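Local coordinates for arginyl-trna synthetase (Thermus thermophilus, PDB 1IQ0), which probably attaches L-arginine to its cognate tRNA at the cost of ATP, working as a monomeric class I aminoacyl-tRNA synthetase, at residues Arg4-Ala9 with Pro63-Val68; Glu90-Lys95 with Leu567-Ser572; Leu274-Ser279 with Arg365-Leu370; Val353-Ser358 with His382-Thr387. One frame throughout, in Å; residues are numbered along the deposited sequence.

Contact 1 of 4, residues Arg4-Ala9 with Pro63-Val68; sequences RALEEA and PLPEFV
Leu-6 and Pro-65 mark the closest backbone approach, 7.2 Å from CA to CA, where a flank of helix 3-15 meets a coil that ends in a type I beta turn from Pro-65 to Val-68. The packing across this line is apolar. Phe-67 presents the edge of its ring to the helix: CZ lies 4.1 Å from Ala-5 CB, and the backbone N of Leu-6 also sits near the ring plane. One face of the same ring carries Pro-65 CB, 3.4 Å above the plane and offset toward the rim, which ties the proline and the aromatic group together inside the turn. The pyrrolidine reaches the helix through its CG, which stands 4.1 Å from Ala-9 CB, one helical turn beyond Ala-5. Leu-6 CD1 lies 4.3 Å from Pro-65 CG and meets Val-68 CG2 at the same distance. Both segments belong to the N-terminal domain typical of arginyl-tRNA synthetases. Its strand 77-82 completes the packing: Phe-80 touches Leu-6 and Val-68, and Leu-82 touches Phe-67 and Val-68. Just past the strand, Arg-83 is hydrogen-bonded to the backbone of Phe-67.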
loop_
_atom_site.group_PDB
_atom_site.type_symbol
_atom_site.label_atom_id
_atom_site.label_comp_id
_atom_site.label_asym_id
_atom_site.label_seq_id
_atom_site.Cartn_x
_atom_site.Cartn_y
_atom_site.Cartn_z
ATOM N N ARG A 4 14.013 -14.579 -10.517
ATOM C CA ARG A 4 12.916 -15.539 -10.449
ATOM C C ARG A 4 13.175 -16.697 -11.399
ATOM O O ARG A 4 12.840 -17.847 -11.097
ATOM C CB ARG A 4 11.579 -14.867 -10.799
ATOM C CG ARG A 4 10.976 -14.017 -9.675
ATOM C CD ARG A 4 10.610 -14.869 -8.466
ATOM N NE ARG A 4 10.201 -14.075 -7.305
ATOM C CZ ARG A 4 8.990 -13.551 -7.124
ATOM N NH1 ARG A 4 8.038 -13.729 -8.030
ATOM N NH2 ARG A 4 8.730 -12.854 -6.027
ATOM N N ALA A 5 13.769 -16.392 -12.549
ATOM C CA ALA A 5 14.082 -17.421 -13.532
ATOM C C ALA A 5 15.075 -18.387 -12.893
ATOM O O ALA A 5 15.042 -19.595 -13.144
ATOM C CB ALA A 5 14.683 -16.790 -14.778
ATOM N N LEU A 6 15.944 -17.848 -12.047
ATOM C CA LEU A 6 16.940 -18.661 -11.370
ATOM C C LEU A 6 16.289 -19.534 -10.295
ATOM O O LEU A 6 16.659 -20.693 -10.122
ATOM C CB LEU A 6 18.014 -17.765 -10.752
ATOM C CG LEU A 6 19.188 -18.445 -10.048
ATOM C CD1 LEU A 6 19.777 -19.562 -10.919
ATOM C CD2 LEU A 6 20.245 -17.385 -9.736
ATOM N N GLU A 7 15.316 -18.980 -9.579
ATOM C CA GLU A 7 14.626 -19.738 -8.545
ATOM C C GLU A 7 13.790 -20.829 -9.204
ATOM O O GLU A 7 13.659 -21.924 -8.668
ATOM C CB GLU A 7 13.722 -18.823 -7.713
ATOM C CG GLU A 7 14.449 -17.628 -7.129
ATOM C CD GLU A 7 13.585 -16.803 -6.198
ATOM O OE1 GLU A 7 12.392 -16.600 -6.513
ATOM O OE2 GLU A 7 14.109 -16.347 -5.157
ATOM N N GLU A 8 13.225 -20.527 -10.367
ATOM C CA GLU A 8 12.415 -21.505 -11.082
ATOM C C GLU A 8 13.278 -22.692 -11.494
ATOM O O GLU A 8 12.890 -23.845 -11.311
ATOM C CB GLU A 8 11.783 -20.873 -12.324
ATOM C CG GLU A 8 10.987 -21.851 -13.180
ATOM C CD GLU A 8 9.943 -22.616 -12.379
ATOM O OE1 GLU A 8 9.094 -21.969 -11.730
ATOM O OE2 GLU A 8 9.970 -23.864 -12.402
ATOM N N ALA A 9 14.453 -22.407 -12.046
ATOM C CA ALA A 9 15.355 -23.466 -12.473
ATOM C C ALA A 9 15.814 -24.304 -11.283
ATOM O O ALA A 9 16.047 -25.507 -11.414
ATOM C CB ALA A 9 16.555 -22.871 -13.195
ATOM N N PRO A 63 20.710 -27.598 -14.302
ATOM C CA PRO A 63 21.105 -27.134 -15.633
ATOM C C PRO A 63 21.183 -25.608 -15.565
ATOM O O PRO A 63 20.168 -24.928 -15.395
ATOM C CB PRO A 63 19.968 -27.632 -16.519
ATOM C CG PRO A 63 18.783 -27.528 -15.610
ATOM C CD PRO A 63 19.315 -28.074 -14.302
ATOM N N LEU A 64 22.395 -25.079 -15.684
ATOM C CA LEU A 64 22.622 -23.640 -15.598
ATOM C C LEU A 64 21.932 -22.785 -16.649
ATOM O O LEU A 64 22.035 -23.051 -17.845
ATOM C CB LEU A 64 24.125 -23.345 -15.643
ATOM C CG LEU A 64 24.991 -23.979 -14.548
ATOM C CD1 LEU A 64 26.457 -23.633 -14.799
ATOM C CD2 LEU A 64 24.544 -23.486 -13.172
ATOM N N PRO A 65 21.197 -21.747 -16.211
ATOM C CA PRO A 65 20.529 -20.881 -17.189
ATOM C C PRO A 65 21.688 -20.237 -17.957
ATOM O O PRO A 65 22.786 -20.107 -17.405
ATOM C CB PRO A 65 19.793 -19.874 -16.312
ATOM C CG PRO A 65 19.483 -20.669 -15.070
ATOM C CD PRO A 65 20.775 -21.423 -14.837
ATOM N N GLU A 66 21.465 -19.842 -19.209
ATOM C CA GLU A 66 22.539 -19.252 -20.010
ATOM C C GLU A 66 23.167 -17.992 -19.418
ATOM O O GLU A 66 24.270 -17.614 -19.807
ATOM C CB GLU A 66 22.055 -18.969 -21.448
ATOM C CG GLU A 66 20.957 -17.910 -21.601
ATOM C CD GLU A 66 21.470 -16.485 -21.434
ATOM O OE1 GLU A 66 22.534 -16.160 -22.003
ATOM O OE2 GLU A 66 20.801 -15.684 -20.745
ATOM N N PHE A 67 22.484 -17.348 -18.475
ATOM C CA PHE A 67 23.022 -16.131 -17.879
ATOM C C PHE A 67 23.905 -16.383 -16.663
ATOM O O PHE A 67 24.485 -15.447 -16.111
ATOM C CB PHE A 67 21.885 -15.152 -17.530
ATOM C CG PHE A 67 20.823 -15.729 -16.629
ATOM C CD1 PHE A 67 21.064 -15.920 -15.273
ATOM C CD2 PHE A 67 19.572 -16.072 -17.141
ATOM C CE1 PHE A 67 20.074 -16.444 -14.433
ATOM C CE2 PHE A 67 18.574 -16.596 -16.313
ATOM C CZ PHE A 67 18.829 -16.782 -14.953
ATOM N N VAL A 68 24.022 -17.643 -16.253
ATOM C CA VAL A 68 24.862 -17.987 -15.105
ATOM C C VAL A 68 26.237 -18.481 -15.554
ATOM O O VAL A 68 26.356 -19.446 -16.312
ATOM C CB VAL A 68 24.205 -19.064 -14.214
ATOM C CG1 VAL A 68 25.162 -19.476 -13.095
ATOM C CG2 VAL A 68 22.915 -18.516 -13.611
#

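Contact 2 of 4, residues Glu90-Lys95 with Leu567-Ser572; sequences EALRPK and LSLVQS
Leu-92 and Ser-572 carry the contact, one by laying a methyl on the opposing helix and the other by reaching back with a hydroxyl. The leucine meets the helix backbone more than its side chains: CD2 lies 3.6 Å from Ser-568 O and 3.7 Å from Leu-569 N, while CD1 stands beside Ser-568 CB at 4.1 Å. Farther out, CD2 also brushes CD1 of Leu-569. Ser-572 has OG anti to its own backbone N (chi1 171°), and from there the hydroxyl donates to Ala-91 O over 2.8 Å. The C=O...OG angle is 155°, with the donor tilted 24° from the carbonyl plane. The same OG accepts from a water at 2.9 Å, which in turn donates weakly to Arg-93 O, so the hydroxyl reaches one backbone carbonyl directly and a second, weakly, through the water. An alanine in place of Ser-572 would probably leave the Ala-91 carbonyl without this donor and the water without this acceptor. Ser-568 OG is hydrogen-bonded to Trp-490 NE1. The contact joins helix 84-92, which follows the sheet of the N-terminal domain, to helix 562-583 of the DALR anticodon-binding domain. Helix 500-509 packs against both sides, Ala-506 on Ala-91 and Leu-509 on Leu-569 and Ser-572, while Tyr-542 of helix 525-544 touches Leu-569.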
loop_
_atom_site.group_PDB
_atom_site.type_symbol
_atom_site.label_atom_id
_atom_site.label_comp_id
_atom_site.label_asym_id
_atom_site.label_seq_id
_atom_site.Cartn_x
_atom_site.Cartn_y
_atom_site.Cartn_z
ATOM N N GLU A 90 20.273 -7.841 -19.171
ATOM C CA GLU A 90 19.051 -7.900 -18.374
ATOM C C GLU A 90 18.798 -6.582 -17.634
ATOM O O GLU A 90 17.649 -6.203 -17.416
ATOM C CB GLU A 90 19.134 -9.057 -17.368
ATOM C CG GLU A 90 18.074 -9.038 -16.265
ATOM C CD GLU A 90 16.661 -9.391 -16.740
ATOM O OE1 GLU A 90 15.731 -9.332 -15.905
ATOM O OE2 GLU A 90 16.477 -9.731 -17.930
ATOM N N ALA A 91 19.862 -5.887 -17.239
ATOM C CA ALA A 91 19.697 -4.617 -16.533
ATOM C C ALA A 91 19.180 -3.539 -17.477
ATOM O O ALA A 91 18.429 -2.653 -17.073
ATOM C CB ALA A 91 21.021 -4.169 -15.917
ATOM N N LEU A 92 19.580 -3.619 -18.740
ATOM C CA LEU A 92 19.156 -2.629 -19.716
ATOM C C LEU A 92 17.734 -2.839 -20.235
ATOM O O LEU A 92 17.064 -1.876 -20.609
ATOM C CB LEU A 92 20.146 -2.591 -20.883
ATOM C CG LEU A 92 21.569 -2.194 -20.477
ATOM C CD1 LEU A 92 22.432 -2.013 -21.725
ATOM C CD2 LEU A 92 21.526 -0.901 -19.665
ATOM N N ARG A 93 17.279 -4.089 -20.250
ATOM C CA ARG A 93 15.935 -4.423 -20.722
ATOM C C ARG A 93 14.871 -3.577 -20.017
ATOM O O ARG A 93 14.914 -3.395 -18.798
ATOM C CB ARG A 93 15.653 -5.913 -20.478
ATOM C CG ARG A 93 14.274 -6.379 -20.929
ATOM C CD ARG A 93 14.076 -7.881 -20.717
ATOM N NE ARG A 93 14.019 -8.259 -19.305
ATOM C CZ ARG A 93 13.083 -7.849 -18.453
ATOM N NH1 ARG A 93 12.115 -7.039 -18.860
ATOM N NH2 ARG A 93 13.107 -8.255 -17.188
ATOM N N PRO A 94 13.900 -3.040 -20.778
ATOM C CA PRO A 94 12.835 -2.215 -20.191
ATOM C C PRO A 94 11.908 -3.016 -19.273
ATOM O O PRO A 94 11.467 -4.112 -19.625
ATOM C CB PRO A 94 12.107 -1.674 -21.417
ATOM C CG PRO A 94 12.256 -2.799 -22.408
ATOM C CD PRO A 94 13.712 -3.182 -22.233
ATOM N N LYS A 95 11.620 -2.462 -18.098
ATOM C CA LYS A 95 10.750 -3.123 -17.129
ATOM C C LYS A 95 9.332 -2.545 -17.139
ATOM O O LYS A 95 9.132 -1.340 -16.962
ATOM C CB LYS A 95 11.351 -3.024 -15.717
ATOM C CG LYS A 95 12.547 -2.070 -15.579
ATOM C CD LYS A 95 12.188 -0.623 -15.939
ATOM C CE LYS A 95 11.119 -0.060 -15.016
ATOM N NZ LYS A 95 10.516 1.191 -15.557
ATOM N N LEU A 567 24.921 5.703 -20.946
ATOM C CA LEU A 567 23.658 6.392 -21.180
ATOM C C LEU A 567 22.486 5.412 -21.027
ATOM O O LEU A 567 21.461 5.757 -20.440
ATOM C CB LEU A 567 23.642 7.038 -22.570
ATOM C CG LEU A 567 24.432 8.346 -22.714
ATOM C CD1 LEU A 567 24.517 8.749 -24.176
ATOM C CD2 LEU A 567 23.757 9.443 -21.900
ATOM N N SER A 568 22.638 4.193 -21.545
ATOM C CA SER A 568 21.575 3.190 -21.434
ATOM C C SER A 568 21.398 2.756 -19.980
ATOM O O SER A 568 20.282 2.498 -19.530
ATOM C CB SER A 568 21.884 1.968 -22.302
ATOM O OG SER A 568 21.811 2.293 -23.679
ATOM N N LEU A 569 22.502 2.684 -19.244
ATOM C CA LEU A 569 22.438 2.304 -17.840
ATOM C C LEU A 569 21.768 3.429 -17.051
ATOM O O LEU A 569 20.967 3.180 -16.148
ATOM C CB LEU A 569 23.841 2.053 -17.299
ATOM C CG LEU A 569 23.962 1.518 -15.875
ATOM C CD1 LEU A 569 23.178 0.212 -15.745
ATOM C CD2 LEU A 569 25.437 1.297 -15.546
ATOM N N VAL A 570 22.107 4.670 -17.398
ATOM C CA VAL A 570 21.528 5.834 -16.742
ATOM C C VAL A 570 20.028 5.876 -17.038
ATOM O O VAL A 570 19.220 6.188 -16.167
ATOM C CB VAL A 570 22.199 7.143 -17.240
ATOM C CG1 VAL A 570 21.371 8.355 -16.821
ATOM C CG2 VAL A 570 23.618 7.253 -16.655
ATOM N N GLN A 571 19.665 5.538 -18.271
ATOM C CA GLN A 571 18.273 5.530 -18.681
ATOM C C GLN A 571 17.504 4.455 -17.917
ATOM O O GLN A 571 16.394 4.694 -17.438
ATOM C CB GLN A 571 18.157 5.273 -20.187
ATOM C CG GLN A 571 16.711 5.225 -20.670
ATOM C CD GLN A 571 16.601 5.057 -22.168
ATOM O OE1 GLN A 571 17.080 4.072 -22.730
ATOM N NE2 GLN A 571 15.968 6.020 -22.826
ATOM N N SER A 572 18.092 3.270 -17.812
ATOM C CA SER A 572 17.443 2.186 -17.085
ATOM C C SER A 572 17.227 2.592 -15.619
ATOM O O SER A 572 16.191 2.285 -15.023
ATOM C CB SER A 572 18.288 0.912 -17.161
ATOM O OG SER A 572 17.787 -0.088 -16.292
HETATM O O HOH W 1 15.056 -0.474 -17.231
#

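Contact 3 of 4, residues Leu274-Ser279 with Arg365-Leu370; sequences LVMDAS and RAALAL
Met-276 is the main projection here, reaching from strand 274-277 onto helix 361-370; the axis of its segment 365-370 runs nearly perpendicular to that of the strand (87°) at a closest approach of 9.8 Å. Small residues make the receiving surface low. The methionine bends at its last torsion (chi3 -73°), which sets CE 3.8 Å from Ala-367 CB, with SD lying 3.9 Å from Ala-367 CA. Next to this hollow Leu-370 projects the other way, and the two long side chains slide past each other in opposite directions; Leu-370 CD1 is wedged at a tight 3.5 Å from Met-276 CG. The same methyl abuts Asp-277 O at 3.6 Å. An alanine at Met-276 would probably open a gap over Ala-367 and let the end of Leu-370 turn more freely. Beyond the strand, Ala-278 and Ala-366 meet methyl to methyl, 3.7 Å between their CB atoms, where an Asx turn redirects the chain: Asp-277 OD2 accepts from both N and OG of Ser-279, on one face of the carboxylate. Strand 274-277 is the middle one of a three-stranded antiparallel sheet, flanked by 262-263 and 289-291, and Ile-306 of helix 301-312 packs against both Met-276 and Ala-367.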
loop_
_atom_site.group_PDB
_atom_site.type_symbol
_atom_site.label_atom_id
_atom_site.label_comp_id
_atom_site.label_asym_id
_atom_site.label_seq_id
_atom_site.Cartn_x
_atom_site.Cartn_y
_atom_site.Cartn_z
ATOM N N LEU A 274 -27.841 -14.284 19.549
ATOM C CA LEU A 274 -27.459 -15.160 18.442
ATOM C C LEU A 274 -25.942 -15.149 18.435
ATOM O O LEU A 274 -25.320 -14.094 18.321
ATOM C CB LEU A 274 -27.984 -14.648 17.098
ATOM C CG LEU A 274 -27.566 -15.516 15.904
ATOM C CD1 LEU A 274 -28.191 -16.896 16.050
ATOM C CD2 LEU A 274 -27.991 -14.874 14.593
ATOM N N VAL A 275 -25.346 -16.323 18.560
ATOM C CA VAL A 275 -23.901 -16.411 18.608
ATOM C C VAL A 275 -23.320 -17.360 17.569
ATOM O O VAL A 275 -23.993 -18.274 17.086
ATOM C CB VAL A 275 -23.452 -16.851 20.020
ATOM C CG1 VAL A 275 -24.005 -18.228 20.332
ATOM C CG2 VAL A 275 -21.947 -16.845 20.115
ATOM N N MET A 276 -22.059 -17.120 17.228
ATOM C CA MET A 276 -21.333 -17.940 16.267
ATOM C C MET A 276 -20.190 -18.634 17.009
ATOM O O MET A 276 -19.333 -17.972 17.600
ATOM C CB MET A 276 -20.743 -17.070 15.153
ATOM C CG MET A 276 -20.027 -17.865 14.070
ATOM S SD MET A 276 -19.121 -16.833 12.904
ATOM C CE MET A 276 -20.466 -16.121 11.981
ATOM N N ASP A 277 -20.184 -19.962 16.985
ATOM C CA ASP A 277 -19.128 -20.728 17.646
ATOM C C ASP A 277 -17.992 -20.909 16.650
ATOM O O ASP A 277 -18.096 -21.702 15.712
ATOM C CB ASP A 277 -19.666 -22.095 18.091
ATOM C CG ASP A 277 -18.601 -22.962 18.761
ATOM O OD1 ASP A 277 -18.878 -24.157 18.993
ATOM O OD2 ASP A 277 -17.498 -22.455 19.055
ATOM N N ALA A 278 -16.910 -20.167 16.853
ATOM C CA ALA A 278 -15.756 -20.230 15.961
ATOM C C ALA A 278 -14.742 -21.325 16.311
ATOM O O ALA A 278 -13.748 -21.490 15.602
ATOM C CB ALA A 278 -15.048 -18.870 15.942
ATOM N N SER A 279 -14.984 -22.076 17.383
ATOM C CA SER A 279 -14.033 -23.115 17.789
ATOM C C SER A 279 -13.754 -24.210 16.757
ATOM O O SER A 279 -12.625 -24.686 16.647
ATOM C CB SER A 279 -14.462 -23.757 19.118
ATOM O OG SER A 279 -15.664 -24.497 18.991
ATOM N N ARG A 365 -12.782 -14.658 9.080
ATOM C CA ARG A 365 -12.141 -15.908 8.688
ATOM C C ARG A 365 -13.064 -17.063 9.052
ATOM O O ARG A 365 -13.430 -17.875 8.200
ATOM C CB ARG A 365 -10.806 -16.078 9.421
ATOM C CG ARG A 365 -9.571 -15.958 8.540
ATOM C CD ARG A 365 -9.394 -14.550 7.986
ATOM N NE ARG A 365 -8.244 -14.454 7.087
ATOM C CZ ARG A 365 -6.981 -14.655 7.453
ATOM N NH1 ARG A 365 -6.689 -14.965 8.710
ATOM N NH2 ARG A 365 -6.005 -14.549 6.559
ATOM N N ALA A 366 -13.442 -17.118 10.326
ATOM C CA ALA A 366 -14.316 -18.171 10.829
ATOM C C ALA A 366 -15.682 -18.117 10.166
ATOM O O ALA A 366 -16.267 -19.157 9.860
ATOM C CB ALA A 366 -14.468 -18.043 12.343
ATOM N N ALA A 367 -16.188 -16.902 9.950
ATOM C CA ALA A 367 -17.491 -16.729 9.328
ATOM C C ALA A 367 -17.470 -17.272 7.905
ATOM O O ALA A 367 -18.395 -17.977 7.482
ATOM C CB ALA A 367 -17.888 -15.255 9.334
ATOM N N LEU A 368 -16.418 -16.947 7.161
ATOM C CA LEU A 368 -16.307 -17.441 5.795
ATOM C C LEU A 368 -16.216 -18.973 5.781
ATOM O O LEU A 368 -16.816 -19.620 4.931
ATOM C CB LEU A 368 -15.086 -16.826 5.099
ATOM C CG LEU A 368 -15.237 -15.384 4.607
ATOM C CD1 LEU A 368 -13.867 -14.799 4.314
ATOM C CD2 LEU A 368 -16.119 -15.348 3.360
ATOM N N ALA A 369 -15.478 -19.555 6.722
ATOM C CA ALA A 369 -15.352 -21.016 6.773
ATOM C C ALA A 369 -16.680 -21.686 7.152
ATOM O O ALA A 369 -17.138 -22.607 6.470
ATOM C CB ALA A 369 -14.254 -21.424 7.767
ATOM N N LEU A 370 -17.303 -21.213 8.227
ATOM C CA LEU A 370 -18.574 -21.775 8.679
ATOM C C LEU A 370 -19.670 -21.667 7.624
ATOM O O LEU A 370 -20.571 -22.506 7.559
ATOM C CB LEU A 370 -19.027 -21.082 9.963
ATOM C CG LEU A 370 -18.127 -21.372 11.165
ATOM C CD1 LEU A 370 -18.521 -20.494 12.342
ATOM C CD2 LEU A 370 -18.238 -22.850 11.525
#

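Contact 4 of 4, residues Val353-Ser358 with His382-Thr387; sequences VDVRQS and HLAYET
Glu-386 OE1 draws Arg-356 NH1, weakly at 2.8 Å, as well as the backbone N of Thr-387 at 2.9 Å and, weakly, the Thr-387 hydroxyl. The firmer arm of the salt bridge runs from Arg-356 NH1 to Glu-386 OE2, 2.6 Å, on the syn side of the carboxylate. The guanidinium and carboxylate planes stand 69° apart, and NH1 alone meets both oxygens, in place of a flat paired bridge. Val-355 crosses Glu-386 at about a right angle, its CG2 3.7 Å from Glu-386 OE2, and sets CG1 3.5 Å from Ala-384 CB. The strands pair in parallel: Val-353 N donates to Leu-383 O and Tyr-385 N to Val-353 O; just past the first strand, Val-355 N donates to Tyr-385 O. Strands 348-354 and 380-390, neighbours in the central sheet and linked through helix 361-370, form a beta-alpha-beta crossover of the Rossmann-like catalytic domain of class I synthetases. Val-353 CG2 sits over a face of the His-382 ring. The CA to CB bond of Tyr-385 points away from 353-358, but chi1 (58°) turns CG back, and Asp-354 CA lies over the ring face, 3.8 Å from the centroid, as a CH-pi contact. Asp-354 OD2 accepts from Arg-356 N at 2.9 Å, an Asx turn as the strand ends. The Tyr-385 hydroxyl bonds to Asn-125 in helix 120-138, which begins within the predicted 'HIGH' region.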
loop_
_atom_site.group_PDB
_atom_site.type_symbol
_atom_site.label_atom_id
_atom_site.label_comp_id
_atom_site.label_asym_id
_atom_site.label_seq_id
_atom_site.Cartn_x
_atom_site.Cartn_y
_atom_site.Cartn_z
ATOM N N VAL A 353 -6.151 -0.986 8.076
ATOM C CA VAL A 353 -6.722 -0.497 9.324
ATOM C C VAL A 353 -5.766 -0.144 10.451
ATOM O O VAL A 353 -4.696 -0.735 10.598
ATOM C CB VAL A 353 -7.719 -1.523 9.898
ATOM C CG1 VAL A 353 -8.914 -1.673 8.972
ATOM C CG2 VAL A 353 -7.026 -2.862 10.073
ATOM N N ASP A 354 -6.190 0.828 11.250
ATOM C CA ASP A 354 -5.452 1.281 12.419
ATOM C C ASP A 354 -5.369 0.066 13.340
ATOM O O ASP A 354 -6.360 -0.641 13.521
ATOM C CB ASP A 354 -6.241 2.418 13.085
ATOM C CG ASP A 354 -5.712 2.787 14.457
ATOM O OD1 ASP A 354 -6.295 3.701 15.079
ATOM O OD2 ASP A 354 -4.727 2.175 14.918
ATOM N N VAL A 355 -4.193 -0.193 13.906
ATOM C CA VAL A 355 -4.025 -1.339 14.799
ATOM C C VAL A 355 -4.996 -1.335 15.982
ATOM O O VAL A 355 -5.452 -2.393 16.421
ATOM C CB VAL A 355 -2.585 -1.422 15.355
ATOM C CG1 VAL A 355 -1.663 -2.040 14.327
ATOM C CG2 VAL A 355 -2.099 -0.039 15.732
ATOM N N ARG A 356 -5.305 -0.151 16.503
ATOM C CA ARG A 356 -6.228 -0.034 17.629
ATOM C C ARG A 356 -7.667 -0.294 17.198
ATOM O O ARG A 356 -8.250 -1.323 17.543
ATOM C CB ARG A 356 -6.122 1.354 18.270
ATOM C CG ARG A 356 -5.082 1.449 19.379
ATOM C CD ARG A 356 -3.671 1.247 18.857
ATOM N NE ARG A 356 -2.723 1.009 19.944
ATOM C CZ ARG A 356 -1.410 0.880 19.777
ATOM N NH1 ARG A 356 -0.881 0.970 18.567
ATOM N NH2 ARG A 356 -0.628 0.649 20.823
ATOM N N GLN A 357 -8.238 0.644 16.447
ATOM C CA GLN A 357 -9.607 0.519 15.960
ATOM C C GLN A 357 -9.692 -0.592 14.917
ATOM O O GLN A 357 -9.955 -0.330 13.743
ATOM C CB GLN A 357 -10.070 1.841 15.338
ATOM C CG GLN A 357 -10.136 3.011 16.308
ATOM C CD GLN A 357 -11.245 2.862 17.335
ATOM O OE1 GLN A 357 -11.258 1.916 18.122
ATOM N NE2 GLN A 357 -12.184 3.801 17.329
ATOM N N SER A 358 -9.475 -1.830 15.350
ATOM C CA SER A 358 -9.515 -2.973 14.444
ATOM C C SER A 358 -10.238 -4.177 15.039
ATOM O O SER A 358 -10.293 -4.345 16.257
ATOM C CB SER A 358 -8.089 -3.379 14.059
ATOM O OG SER A 358 -8.088 -4.525 13.225
ATOM N N HIS A 382 -5.648 -8.251 6.323
ATOM C CA HIS A 382 -5.658 -7.007 7.073
ATOM C C HIS A 382 -4.257 -6.410 6.994
ATOM O O HIS A 382 -3.254 -7.121 7.082
ATOM C CB HIS A 382 -6.003 -7.254 8.549
ATOM C CG HIS A 382 -7.458 -7.102 8.873
ATOM N ND1 HIS A 382 -7.939 -7.149 10.164
ATOM C CD2 HIS A 382 -8.535 -6.896 8.078
ATOM C CE1 HIS A 382 -9.250 -6.978 10.151
ATOM N NE2 HIS A 382 -9.636 -6.822 8.898
ATOM N N LEU A 383 -4.193 -5.102 6.811
ATOM C CA LEU A 383 -2.922 -4.414 6.773
ATOM C C LEU A 383 -3.060 -3.399 7.903
ATOM O O LEU A 383 -3.620 -2.315 7.721
ATOM C CB LEU A 383 -2.721 -3.726 5.415
ATOM C CG LEU A 383 -1.338 -3.130 5.125
ATOM C CD1 LEU A 383 -0.262 -4.139 5.492
ATOM C CD2 LEU A 383 -1.234 -2.743 3.652
ATOM N N ALA A 384 -2.591 -3.784 9.086
ATOM C CA ALA A 384 -2.675 -2.927 10.263
ATOM C C ALA A 384 -1.440 -2.044 10.380
ATOM O O ALA A 384 -0.323 -2.486 10.123
ATOM C CB ALA A 384 -2.832 -3.782 11.520
ATOM N N TYR A 385 -1.645 -0.794 10.777
ATOM C CA TYR A 385 -0.532 0.132 10.901
ATOM C C TYR A 385 -0.509 0.855 12.240
ATOM O O TYR A 385 -1.543 1.034 12.882
ATOM C CB TYR A 385 -0.597 1.149 9.765
ATOM C CG TYR A 385 -1.890 1.920 9.744
ATOM C CD1 TYR A 385 -2.055 3.068 10.521
ATOM C CD2 TYR A 385 -2.968 1.489 8.956
ATOM C CE1 TYR A 385 -3.259 3.770 10.511
ATOM C CE2 TYR A 385 -4.171 2.185 8.942
ATOM C CZ TYR A 385 -4.309 3.323 9.718
ATOM O OH TYR A 385 -5.487 4.031 9.679
ATOM N N GLU A 386 0.686 1.262 12.655
ATOM C CA GLU A 386 0.863 1.978 13.910
ATOM C C GLU A 386 0.585 3.472 13.775
ATOM O O GLU A 386 0.370 3.993 12.678
ATOM C CB GLU A 386 2.283 1.781 14.441
ATOM C CG GLU A 386 2.417 0.694 15.490
ATOM C CD GLU A 386 1.480 0.901 16.672
ATOM O OE1 GLU A 386 1.028 2.045 16.897
ATOM O OE2 GLU A 386 1.207 -0.088 17.384
ATOM N N THR A 387 0.612 4.149 14.916
ATOM C CA THR A 387 0.353 5.580 15.019
ATOM C C THR A 387 1.412 6.429 14.322
ATOM O O THR A 387 2.557 6.010 14.156
ATOM C CB THR A 387 0.317 6.015 16.500
ATOM O OG1 THR A 387 -0.508 5.113 17.245
ATOM C CG2 THR A 387 -0.237 7.423 16.636
#

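From the N terminus, contact 1 closes a loop of 53 residues within the N-terminal domain before contact 2 opens at the end of helix 84-92. Contact 2 then spans almost the rest of the chain, 471 residues, bringing the end of helix 84-92 against helix 562-583 of the anticodon-binding domain; its centre lies about 21 Å from that of contact 1. Contacts 3 and 4 both nest inside this long loop. They cross, because the chain passes through 274-279, then 353-358, 365-370 and 382-387, and helix 361-370 is the next helix after strand 348-354. Contact 4 joins neighbouring strands of the central sheet, while contact 3 docks the small three-stranded sheet on the intervening helix, the two centres about 23 Å apart.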